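Local coordinates for putative protein-disulfide isomerase (PDB 3GN3) that probably takes part in thiol-disulfide exchange as a putative protein-disulfide isomerase of the DsbA family, its function not yet established, at residues Ile52-Gln57 / Ala85-Val90; Gly64-Cys69 / Ala117-Tyr122. All coordinates share one frame; numbering follows the deposited sequence.

Contact 1: residues Ile52-Gln57 / Ala85-Val90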
loop_
_atom_site.group_PDB
_atom_site.type_symbol
_atom_site.label_atom_id
_atom_site.label_comp_id
_atom_site.label_asym_id
_atom_site.label_seq_id
_atom_site.Cartn_x
_atom_site.Cartn_y
_atom_site.Cartn_z
ATOM N N ILE A 52 -10.111 14.651 9.615
ATOM C CA ILE A 52 -10.960 13.815 8.788
ATOM C C ILE A 52 -10.387 13.675 7.356
ATOM O O ILE A 52 -9.985 14.665 6.731
ATOM C CB ILE A 52 -12.391 14.374 8.743
ATOM C CG1 ILE A 52 -12.957 14.439 10.163
ATOM C CG2 ILE A 52 -13.289 13.525 7.811
ATOM C CD1 ILE A 52 -14.276 15.196 10.294
ATOM N N ARG A 53 -10.328 12.439 6.857
ATOM C CA ARG A 53 -10.064 12.202 5.436
ATOM C C ARG A 53 -11.278 11.489 4.897
ATOM O O ARG A 53 -11.896 10.685 5.598
ATOM C CB ARG A 53 -8.831 11.344 5.178
ATOM C CG ARG A 53 -7.661 11.492 6.125
ATOM C CD ARG A 53 -7.252 12.920 6.284
ATOM N NE ARG A 53 -5.852 13.098 6.642
ATOM C CZ ARG A 53 -5.253 14.285 6.620
ATOM N NH1 ARG A 53 -5.956 15.347 6.275
ATOM N NH2 ARG A 53 -3.964 14.408 6.928
ATOM N N LEU A 54 -11.620 11.777 3.646
ATOM C CA LEU A 54 -12.837 11.240 3.071
ATOM C C LEU A 54 -12.549 9.960 2.286
ATOM O O LEU A 54 -11.769 9.952 1.327
ATOM C CB LEU A 54 -13.528 12.322 2.227
ATOM C CG LEU A 54 -13.863 13.573 3.058
ATOM C CD1 LEU A 54 -14.295 14.703 2.164
ATOM C CD2 LEU A 54 -14.911 13.296 4.145
ATOM N N GLN A 55 -13.144 8.867 2.740
ATOM C CA GLN A 55 -12.958 7.558 2.132
ATOM C C GLN A 55 -14.203 7.257 1.336
ATOM O O GLN A 55 -15.178 6.714 1.881
ATOM C CB GLN A 55 -12.765 6.496 3.230
ATOM C CG GLN A 55 -12.796 5.020 2.761
ATOM C CD GLN A 55 -11.501 4.591 2.097
ATOM O OE1 GLN A 55 -10.654 5.425 1.766
ATOM N NE2 GLN A 55 -11.332 3.288 1.912
ATOM N N SER A 56 -14.199 7.634 0.062
ATOM C CA SER A 56 -15.352 7.401 -0.803
ATOM C C SER A 56 -15.483 5.906 -1.178
ATOM O O SER A 56 -14.585 5.350 -1.783
ATOM C CB SER A 56 -15.208 8.274 -2.041
ATOM O OG SER A 56 -16.351 8.199 -2.858
ATOM N N GLN A 57 -16.579 5.251 -0.806
ATOM C CA GLN A 57 -16.746 3.818 -1.101
ATOM C C GLN A 57 -17.631 3.606 -2.336
ATOM O O GLN A 57 -18.788 4.051 -2.342
ATOM C CB GLN A 57 -17.352 3.069 0.103
ATOM C CG GLN A 57 -16.659 3.308 1.457
ATOM C CD GLN A 57 -15.363 2.533 1.626
ATOM O OE1 GLN A 57 -14.557 2.431 0.701
ATOM N NE2 GLN A 57 -15.154 1.989 2.814
ATOM N N ALA A 85 -20.828 20.885 8.976
ATOM C CA ALA A 85 -22.278 21.020 8.814
ATOM C C ALA A 85 -22.838 20.037 7.768
ATOM O O ALA A 85 -23.825 19.314 8.039
ATOM C CB ALA A 85 -22.638 22.448 8.467
ATOM N N VAL A 86 -22.201 19.980 6.589
ATOM C CA VAL A 86 -22.631 19.043 5.530
ATOM C C VAL A 86 -22.516 17.568 5.957
ATOM O O VAL A 86 -23.469 16.791 5.749
ATOM C CB VAL A 86 -21.927 19.282 4.138
ATOM C CG1 VAL A 86 -22.247 18.122 3.161
ATOM C CG2 VAL A 86 -22.339 20.640 3.534
ATOM N N MET A 87 -21.374 17.191 6.549
ATOM C CA MET A 87 -21.197 15.812 7.091
ATOM C C MET A 87 -22.281 15.488 8.130
ATOM O O MET A 87 -22.908 14.431 8.059
ATOM C CB MET A 87 -19.789 15.566 7.653
ATOM C CG MET A 87 -18.705 15.559 6.579
ATOM S SD MET A 87 -17.147 14.870 7.131
ATOM C CE MET A 87 -16.152 16.271 7.367
ATOM N N THR A 88 -22.536 16.432 9.044
ATOM C CA THR A 88 -23.591 16.273 10.050
ATOM C C THR A 88 -24.968 16.078 9.420
ATOM O O THR A 88 -25.732 15.210 9.853
ATOM C CB THR A 88 -23.662 17.472 11.025
ATOM O OG1 THR A 88 -22.372 17.699 11.615
ATOM C CG2 THR A 88 -24.724 17.224 12.113
ATOM N N ALA A 89 -25.294 16.879 8.403
ATOM C CA ALA A 89 -26.607 16.751 7.751
ATOM C C ALA A 89 -26.766 15.389 7.066
ATOM O O ALA A 89 -27.836 14.753 7.162
ATOM C CB ALA A 89 -26.853 17.905 6.778
ATOM N N VAL A 90 -25.703 14.932 6.396
ATOM C CA VAL A 90 -25.715 13.605 5.751
ATOM C C VAL A 90 -25.803 12.509 6.823
ATOM O O VAL A 90 -26.682 11.641 6.773
ATOM C CB VAL A 90 -24.490 13.401 4.792
ATOM C CG1 VAL A 90 -24.413 11.965 4.290
ATOM C CG2 VAL A 90 -24.567 14.364 3.610
#
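Met87 reaches from helix 79-92 to strand 48-54 and meets two side chains there, Ile52 and Leu54. With Ile52 the approach is tip to tip: the thioether methyl Met87 CE lies 3.6 Å from Ile52 CD1, and the same methyl is 4.0 Å from the branch methyl Ile52 CG2. One bond back along the side chain, Met87 SD takes the second neighbour, at 4.0 Å from Leu54 CD2, where the two side chains cross at a slant. All of this is apolar packing, and no hydrogen bond joins the segments.

The torsions account for the reach. Met87 CG stands anti to its carbonyl carbon (chi1 -68°) and chi2 is extended, which carries the sulfur off the helix; the bend at chi3 (-104°) then turns CE to Ile52. The nearest CA atoms, those of Leu54 and Met87, are 10.3 Å apart, so side chains alone bridge the gap.

Further out, the strand is fixed by backbone hydrogen bonds of Ile52 with Leu9 and of Arg53 with Val20 and Leu22. Arg53 packs on helix 137-150 and forms a salt bridge with Glu19. Helix 63-73 adds Ile70 against Met87 and Leu71 against Leu54, so the contact joins the sheet to helix 79-92 beside helix 63-73, deep in the chain.

Contact 2: residues Gly64-Cys69 / Ala117-Tyr122; sequences GVIVRC and ARIERY
Ile119 of helix 112-123 directs its terminal methyl at helix 63-73, where Cys69 and Ile66 receive it. The apolar contacts across the segments all end on this one atom. Ile119 CD1 is 3.9 Å from Cys69 SG and nearly as close, at 4.0 Å, to Cys69 CB, so the methyl lies against the CB-SG bond rather than against the sulfur alone. One helical turn earlier, Ile66 CG1 comes within 4.1 Å of the same Ile119 CD1, and the two isoleucines run obliquely past each other. An extended chi2 (176°) in Ile119 carries CD1 out from CG1 to these partners. Cys69 holds its sulfur opposite the carbonyl carbon (chi1 -70°), leaving both CB and SG in touch with the methyl. The nearest CA atoms, of Cys69 and Ile119, are 8.1 Å apart, and about 112 Å² is buried in all.

Polar bonding stays on each helix or leads elsewhere. Backbone bonds such as Cys69 N to Val65 O, 3.0 Å, and Arg121 N to Ala117 O, 2.8 Å, hold the two turns, while no hydrogen bond crosses between them. Glu120 OE1 accepts from the backbone N of both Leu127 and Ala128, tying helix 112-123 to the start of helix 128-132. Arg68 makes a cation-pi contact with Phe131 and also donates to its carbonyl oxygen.

Around the apolar group, Val86 and Val90 of helix 79-92 pack on Ile119, and Val90 also meets Ile66. The result is the interior of a helical bundle, consistent with the helical domain that DsbA-family proteins carry as an insertion in the thioredoxin fold.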
loop_
_atom_site.group_PDB
_atom_site.type_symbol
_atom_site.label_atom_id
_atom_site.label_comp_id
_atom_site.label_asym_id
_atom_site.label_seq_id
_atom_site.Cartn_x
_atom_site.Cartn_y
_atom_site.Cartn_z
ATOM N N GLY A 64 -19.568 9.872 -4.430
ATOM C CA GLY A 64 -18.834 10.890 -5.191
ATOM C C GLY A 64 -19.500 12.262 -5.191
ATOM O O GLY A 64 -18.820 13.291 -5.058
ATOM N N VAL A 65 -20.825 12.276 -5.325
ATOM C CA VAL A 65 -21.593 13.513 -5.272
ATOM C C VAL A 65 -21.431 14.099 -3.871
ATOM O O VAL A 65 -21.024 15.257 -3.706
ATOM C CB VAL A 65 -23.093 13.269 -5.534
ATOM C CG1 VAL A 65 -23.882 14.560 -5.366
ATOM C CG2 VAL A 65 -23.317 12.669 -6.893
ATOM N N ILE A 66 -21.722 13.274 -2.863
ATOM C CA ILE A 66 -21.692 13.700 -1.466
ATOM C C ILE A 66 -20.310 14.156 -1.009
ATOM O O ILE A 66 -20.183 15.197 -0.370
ATOM C CB ILE A 66 -22.293 12.621 -0.533
ATOM C CG1 ILE A 66 -23.779 12.432 -0.868
ATOM C CG2 ILE A 66 -22.087 13.005 0.949
ATOM C CD1 ILE A 66 -24.390 11.134 -0.353
ATOM N N VAL A 67 -19.273 13.412 -1.361
ATOM C CA VAL A 67 -17.902 13.819 -1.009
ATOM C C VAL A 67 -17.561 15.177 -1.636
ATOM O O VAL A 67 -16.970 16.043 -0.967
ATOM C CB VAL A 67 -16.821 12.729 -1.375
ATOM C CG1 VAL A 67 -15.401 13.283 -1.261
ATOM C CG2 VAL A 67 -16.974 11.494 -0.501
ATOM N N ARG A 68 -17.928 15.357 -2.911
ATOM C CA ARG A 68 -17.719 16.640 -3.590
ATOM C C ARG A 68 -18.438 17.796 -2.843
ATOM O O ARG A 68 -17.842 18.858 -2.624
ATOM C CB ARG A 68 -18.131 16.561 -5.075
ATOM C CG ARG A 68 -17.571 17.696 -5.945
ATOM C CD ARG A 68 -17.969 17.563 -7.425
ATOM N NE ARG A 68 -17.679 18.778 -8.189
ATOM C CZ ARG A 68 -16.494 19.096 -8.708
ATOM N NH1 ARG A 68 -15.459 18.283 -8.576
ATOM N NH2 ARG A 68 -16.333 20.247 -9.360
ATOM N N CYS A 69 -19.688 17.575 -2.426
ATOM C CA CYS A 69 -20.404 18.542 -1.598
ATOM C C CYS A 69 -19.660 18.932 -0.339
ATOM O O CYS A 69 -19.642 20.127 0.037
ATOM C CB CYS A 69 -21.741 17.993 -1.170
ATOM S SG CYS A 69 -22.876 17.874 -2.547
ATOM N N ALA A 117 -29.481 19.464 -3.599
ATOM C CA ALA A 117 -30.600 20.214 -3.020
ATOM C C ALA A 117 -30.936 19.715 -1.597
ATOM O O ALA A 117 -31.106 20.517 -0.674
ATOM C CB ALA A 117 -31.821 20.122 -3.941
ATOM N N ARG A 118 -30.991 18.387 -1.451
ATOM C CA ARG A 118 -31.233 17.689 -0.187
ATOM C C ARG A 118 -30.220 18.054 0.920
ATOM O O ARG A 118 -30.600 18.355 2.062
ATOM C CB ARG A 118 -31.217 16.184 -0.440
ATOM C CG ARG A 118 -31.789 15.350 0.685
ATOM C CD ARG A 118 -33.067 14.720 0.259
ATOM N NE ARG A 118 -32.930 13.302 -0.066
ATOM C CZ ARG A 118 -32.942 12.791 -1.291
ATOM N NH1 ARG A 118 -33.055 13.572 -2.349
ATOM N NH2 ARG A 118 -32.834 11.489 -1.463
ATOM N N ILE A 119 -28.935 18.036 0.581
ATOM C CA ILE A 119 -27.895 18.454 1.516
ATOM C C ILE A 119 -28.004 19.950 1.826
ATOM O O ILE A 119 -27.767 20.385 2.962
ATOM C CB ILE A 119 -26.490 18.122 0.965
ATOM C CG1 ILE A 119 -26.331 16.603 0.801
ATOM C CG2 ILE A 119 -25.400 18.754 1.834
ATOM C CD1 ILE A 119 -25.017 16.190 0.178
ATOM N N GLU A 120 -28.362 20.742 0.819
ATOM C CA GLU A 120 -28.587 22.170 1.024
ATOM C C GLU A 120 -29.697 22.430 2.035
ATOM O O GLU A 120 -29.490 23.188 2.983
ATOM C CB GLU A 120 -28.875 22.868 -0.295
ATOM C CG GLU A 120 -27.619 23.176 -1.084
ATOM C CD GLU A 120 -27.928 23.660 -2.469
ATOM O OE1 GLU A 120 -27.065 24.351 -3.061
ATOM O OE2 GLU A 120 -29.041 23.344 -2.951
ATOM N N ARG A 121 -30.840 21.769 1.850
ATOM C CA ARG A 121 -31.967 21.837 2.785
ATOM C C ARG A 121 -31.521 21.607 4.223
ATOM O O ARG A 121 -31.661 22.486 5.095
ATOM C CB ARG A 121 -32.983 20.747 2.460
ATOM C CG ARG A 121 -34.381 21.238 2.282
ATOM C CD ARG A 121 -34.695 21.253 0.803
ATOM N NE ARG A 121 -34.847 19.877 0.317
ATOM C CZ ARG A 121 -34.893 19.511 -0.963
ATOM N NH1 ARG A 121 -34.792 20.419 -1.934
ATOM N NH2 ARG A 121 -35.038 18.228 -1.264
ATOM N N TYR A 122 -30.953 20.417 4.434
ATOM C CA TYR A 122 -30.620 19.876 5.735
ATOM C C TYR A 122 -29.482 20.593 6.431
ATOM O O TYR A 122 -29.452 20.661 7.661
ATOM C CB TYR A 122 -30.250 18.416 5.565
ATOM C CG TYR A 122 -31.411 17.488 5.320
ATOM C CD1 TYR A 122 -32.695 17.797 5.776
ATOM C CD2 TYR A 122 -31.215 16.270 4.670
ATOM C CE1 TYR A 122 -33.734 16.926 5.587
ATOM C CE2 TYR A 122 -32.249 15.396 4.474
ATOM C CZ TYR A 122 -33.500 15.733 4.933
ATOM O OH TYR A 122 -34.527 14.869 4.716
#

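Overall arrangement
Both contacts are buried and apolar, with no hydrogen bond across either, but they differ in place. Contact 1, centred about 3 Å from the centre of the chain, joins strand 48-54 to helix 79-92; contact 2, about 12 Å from it, joins helices 63-73 and 112-123, so they share no element. In each a single side chain meets two partners, a thioether in the first and a branched aliphatic chain in the second. Their centres are about 10 Å apart, and they touch directly: Ala89 CB packs 3.6 Å from Tyr122 CB, and Leu54 CD1 lies 3.9 Å from Val67 CG1. Apolar packing thus runs continuously through all four elements.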